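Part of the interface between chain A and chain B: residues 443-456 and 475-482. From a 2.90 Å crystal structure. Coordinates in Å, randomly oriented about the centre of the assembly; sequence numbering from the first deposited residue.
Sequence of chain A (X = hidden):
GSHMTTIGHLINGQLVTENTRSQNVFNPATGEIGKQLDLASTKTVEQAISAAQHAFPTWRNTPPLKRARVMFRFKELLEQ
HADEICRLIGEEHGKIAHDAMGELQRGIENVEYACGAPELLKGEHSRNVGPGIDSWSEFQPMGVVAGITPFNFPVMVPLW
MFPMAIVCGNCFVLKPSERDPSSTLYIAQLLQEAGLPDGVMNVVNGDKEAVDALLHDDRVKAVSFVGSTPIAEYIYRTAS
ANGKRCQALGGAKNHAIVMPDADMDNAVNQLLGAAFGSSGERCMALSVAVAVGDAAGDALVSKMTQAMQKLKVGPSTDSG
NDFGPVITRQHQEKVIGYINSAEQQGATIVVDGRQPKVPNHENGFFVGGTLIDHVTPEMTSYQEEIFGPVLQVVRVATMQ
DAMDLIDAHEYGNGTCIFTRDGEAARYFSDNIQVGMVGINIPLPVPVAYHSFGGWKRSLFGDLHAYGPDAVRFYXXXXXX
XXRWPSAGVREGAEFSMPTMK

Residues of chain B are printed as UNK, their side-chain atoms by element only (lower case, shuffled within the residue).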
# COMPACT_ATOMS: atom_id res chain seq x y z
N LEU A 443 21.30 -18.75 -2.36
CA LEU A 443 20.44 -18.41 -3.50
C LEU A 443 19.26 -17.56 -3.04
O LEU A 443 18.12 -18.03 -3.00
CB LEU A 443 19.92 -19.67 -4.18
CG LEU A 443 20.95 -20.67 -4.72
CD1 LEU A 443 20.25 -21.95 -5.15
CD2 LEU A 443 21.75 -20.04 -5.86
N PRO A 444 19.52 -16.29 -2.69
CA PRO A 444 18.45 -15.43 -2.17
C PRO A 444 17.58 -14.94 -3.30
O PRO A 444 17.56 -13.75 -3.60
CB PRO A 444 19.21 -14.29 -1.50
CG PRO A 444 20.47 -14.18 -2.29
CD PRO A 444 20.80 -15.57 -2.76
N VAL A 445 16.87 -15.88 -3.94
CA VAL A 445 15.96 -15.60 -5.03
C VAL A 445 14.62 -15.10 -4.46
O VAL A 445 13.96 -15.80 -3.68
CB VAL A 445 15.71 -16.84 -5.88
CG1 VAL A 445 14.76 -16.51 -7.01
CG2 VAL A 445 17.01 -17.32 -6.47
N PRO A 446 14.24 -13.86 -4.82
CA PRO A 446 12.97 -13.38 -4.35
C PRO A 446 11.78 -14.24 -4.80
O PRO A 446 11.75 -14.72 -5.93
CB PRO A 446 12.91 -11.98 -4.96
CG PRO A 446 14.31 -11.55 -5.07
CD PRO A 446 15.01 -12.79 -5.49
N VAL A 447 10.82 -14.39 -3.90
CA VAL A 447 9.62 -15.14 -4.15
C VAL A 447 8.72 -14.34 -5.12
O VAL A 447 8.85 -13.12 -5.23
CB VAL A 447 8.88 -15.41 -2.84
CG1 VAL A 447 7.72 -16.40 -3.03
CG2 VAL A 447 9.82 -16.02 -1.83
N ALA A 448 7.81 -15.04 -5.80
CA ALA A 448 6.88 -14.46 -6.79
C ALA A 448 6.19 -13.18 -6.40
O ALA A 448 5.82 -12.41 -7.29
CB ALA A 448 5.82 -15.49 -7.15
N TYR A 449 5.96 -13.00 -5.09
CA TYR A 449 5.34 -11.76 -4.52
C TYR A 449 6.38 -10.68 -4.19
O TYR A 449 6.08 -9.66 -3.57
CB TYR A 449 4.39 -12.02 -3.30
CG TYR A 449 4.86 -12.99 -2.22
CD1 TYR A 449 4.86 -14.38 -2.43
CD2 TYR A 449 5.25 -12.53 -0.95
CE1 TYR A 449 5.25 -15.27 -1.43
CE2 TYR A 449 5.67 -13.43 0.05
CZ TYR A 449 5.67 -14.81 -0.20
OH TYR A 449 6.06 -15.74 0.74
N HIS A 450 7.61 -10.91 -4.63
CA HIS A 450 8.63 -9.89 -4.61
C HIS A 450 9.16 -9.71 -6.03
O HIS A 450 8.67 -10.34 -6.96
CB HIS A 450 9.71 -10.25 -3.59
CG HIS A 450 9.33 -9.90 -2.18
ND1 HIS A 450 9.50 -8.64 -1.64
CD2 HIS A 450 8.76 -10.64 -1.20
CE1 HIS A 450 9.08 -8.63 -0.39
NE2 HIS A 450 8.63 -9.84 -0.10
N SER A 451 10.12 -8.82 -6.22
CA SER A 451 10.65 -8.64 -7.53
C SER A 451 12.10 -8.98 -7.50
O SER A 451 12.73 -8.86 -6.45
CB SER A 451 10.40 -7.23 -8.02
OG SER A 451 9.02 -7.03 -8.26
N PHE A 452 12.59 -9.39 -8.67
CA PHE A 452 13.94 -9.92 -8.93
C PHE A 452 14.69 -8.90 -9.75
O PHE A 452 14.19 -8.45 -10.78
CB PHE A 452 13.83 -11.19 -9.78
CG PHE A 452 15.12 -11.87 -10.10
CD1 PHE A 452 16.00 -11.33 -11.03
CD2 PHE A 452 15.43 -13.11 -9.52
CE1 PHE A 452 17.17 -11.99 -11.34
CE2 PHE A 452 16.61 -13.76 -9.83
CZ PHE A 452 17.47 -13.20 -10.75
N GLY A 453 15.89 -8.54 -9.32
CA GLY A 453 16.68 -7.62 -10.10
C GLY A 453 17.98 -7.28 -9.43
O GLY A 453 18.01 -6.96 -8.23
N GLY A 454 19.06 -7.36 -10.20
CA GLY A 454 20.38 -6.98 -9.73
C GLY A 454 20.65 -5.50 -9.81
O GLY A 454 19.85 -4.73 -10.36
N TRP A 455 21.80 -5.11 -9.26
CA TRP A 455 22.33 -3.75 -9.32
C TRP A 455 23.50 -3.66 -10.30
O TRP A 455 23.92 -4.67 -10.88
CB TRP A 455 22.79 -3.32 -7.94
CG TRP A 455 21.68 -2.97 -7.08
CD1 TRP A 455 20.37 -3.21 -7.29
CD2 TRP A 455 21.78 -2.35 -5.80
NE1 TRP A 455 19.64 -2.76 -6.24
CE2 TRP A 455 20.49 -2.23 -5.30
CE3 TRP A 455 22.85 -1.89 -5.03
CZ2 TRP A 455 20.22 -1.65 -4.08
CZ3 TRP A 455 22.58 -1.32 -3.82
CH2 TRP A 455 21.27 -1.20 -3.36
N LYS A 456 24.00 -2.45 -10.47
CA LYS A 456 25.15 -2.18 -11.34
C LYS A 456 24.86 -2.65 -12.79
O LYS A 456 23.84 -2.27 -13.36
CB LYS A 456 26.42 -2.76 -10.71
CG LYS A 456 26.71 -2.14 -9.37
CD LYS A 456 28.09 -2.51 -8.85
CE LYS A 456 28.19 -4.00 -8.60
NZ LYS A 456 29.29 -4.34 -7.64
N UNK B 475 15.11 5.64 -5.90
CA UNK B 475 15.68 4.58 -5.08
C UNK B 475 15.73 3.32 -5.87
O UNK B 475 15.05 3.18 -6.86
o UNK B 475 13.50 3.89 -4.25
c UNK B 475 14.82 4.29 -3.84
c UNK B 475 14.74 5.53 -2.93
N UNK B 476 16.54 2.37 -5.41
CA UNK B 476 16.70 1.09 -6.11
C UNK B 476 16.32 -0.05 -5.18
O UNK B 476 16.65 -0.04 -4.00
c UNK B 476 20.58 1.20 -6.48
c UNK B 476 19.24 1.36 -5.78
n UNK B 476 23.11 1.39 -6.15
c UNK B 476 18.11 0.93 -6.69
c UNK B 476 21.74 1.66 -5.57
N UNK B 477 15.59 -1.02 -5.72
CA UNK B 477 15.04 -2.12 -4.92
C UNK B 477 16.15 -3.06 -4.50
O UNK B 477 16.95 -3.50 -5.34
c UNK B 477 12.43 -4.93 -5.86
c UNK B 477 14.00 -2.90 -5.71
c UNK B 477 13.43 -4.14 -4.99
c UNK B 477 10.19 -4.13 -5.16
n UNK B 477 10.32 -4.68 -3.96
n UNK B 477 11.15 -4.24 -6.07
n UNK B 477 9.07 -3.49 -5.45
N UNK B 478 16.18 -3.37 -3.20
CA UNK B 478 17.01 -4.43 -2.64
C UNK B 478 16.07 -5.42 -2.03
O UNK B 478 15.12 -5.03 -1.39
c UNK B 478 21.16 -3.86 -0.71
c UNK B 478 18.00 -3.91 -1.58
c UNK B 478 19.93 -4.45 -0.03
c UNK B 478 18.92 -5.00 -1.02
n UNK B 478 22.16 -3.31 0.26
N UNK B 479 16.31 -6.71 -2.23
CA UNK B 479 15.56 -7.71 -1.50
C UNK B 479 16.52 -8.55 -0.70
O UNK B 479 17.45 -9.12 -1.25
c UNK B 479 13.71 -9.36 -1.72
o UNK B 479 14.11 -7.72 -3.40
c UNK B 479 14.75 -8.58 -2.46
N UNK B 480 16.29 -8.60 0.62
CA UNK B 480 17.06 -9.47 1.50
C UNK B 480 16.28 -10.74 1.80
O UNK B 480 15.08 -10.69 1.97
c UNK B 480 17.39 -8.79 2.84
c UNK B 480 18.30 -9.67 3.67
c UNK B 480 18.08 -7.45 2.62
N UNK B 481 16.97 -11.87 1.84
CA UNK B 481 16.36 -13.12 2.31
C UNK B 481 17.21 -13.70 3.47
O UNK B 481 18.41 -13.95 3.32
o UNK B 481 15.24 -13.48 0.22
c UNK B 481 15.61 -15.41 1.58
c UNK B 481 16.16 -14.08 1.14
N UNK B 482 16.58 -13.87 4.63
CA UNK B 482 17.29 -14.14 5.88
C UNK B 482 16.95 -15.51 6.46
O UNK B 482 15.81 -15.89 6.49
c UNK B 482 17.37 -12.05 9.16
c UNK B 482 16.94 -13.06 6.90
o UNK B 482 16.36 -12.27 9.82
c UNK B 482 17.84 -13.04 8.12
n UNK B 482 18.13 -10.97 9.33
O HOH W 1 16.45 -11.94 -1.65
O HOH W 2 12.37 -14.09 -0.94
O HOH W 3 11.32 -7.29 -3.44
O HOH W 4 16.06 -5.78 -6.44

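Position B475 carries three side-chain atoms, one carbon bearing an oxygen and a second carbon, and they do not reach the chain A stretch. A beta-branched side chain with one hydroxyl is threonine, Thr B475.

At B476 four carbons run in a row and end in nitrogen. The CA-to-CB bond points toward chain A, and the extended chain lies over one face of the Trp A455 indole. An unbranched chain of this kind is lysine. In Lys B476, NZ sits 3.9 Å from the centroid of the six-membered ring of Trp A455, a cation-pi contact, while its CE stands 3.6 Å from the same centroid, nearly on the ring normal, and adds a CH-pi contact.

Position B477 has three carbons, a nitrogen, and then a carbon carrying two more nitrogens. Its CA-to-CB bond points sideways, but the end of the side chain comes nearer to chain A and reaches Ser A451. The terminal group is a guanidinium, hence arginine. In Arg B477, NE lies 3.6 Å from CB of Ser A451, and OG of Ser A451 sits over one face of the guanidinium. The backbone O of Arg B477 accepts a hydrogen bond from NE1 of Trp A455 (2.9 Å).

B478 shows another row of four carbons ending in nitrogen, with a carbon near CH2 of Trp A455; the row marks a second lysine. CE of Lys B478 approaches CH2 of Trp A455 at 3.8 Å; its amine is hydrogen-bonded elsewhere in the structure.

B479 again shows one carbon with an oxygen and a carbon. These atoms pack against a proline and a histidine of chain A. The branched, hydroxyl-bearing pattern makes it threonine. In Thr B479, CB lies 4.0 Å from CG of Pro A446 and CG2 lies 4.3 Å from ND1 of His A450.

At B480 three carbons branch at the first, with no heteroatom: valine. The CA-to-CB bond of Val B480 points away, and the residue makes no contact with this stretch.

B481 repeats the pattern of carbon, oxygen and carbon, packed on Pro A444, and is again threonine. CB of Thr B481 meets CB of Pro A444 at 4.0 Å.

The last position, B482, has three carbons, the third holding one oxygen and one nitrogen, the amide of glutamine. Gln B482 is out of reach.

The contact joins the chain A stretch to a chain B strand through side chains and water, without direct backbone-to-backbone hydrogen bonds. Trp A455 anchors one end, burying the most area. Water 4 links O of Gly A453 to O of Arg B477, water 3 joins His A450 to Thr B479, and water 1 connects Pro A444 O with Thr B481 OG1.

Chain B, residues 475-482: TKRKTVTQ
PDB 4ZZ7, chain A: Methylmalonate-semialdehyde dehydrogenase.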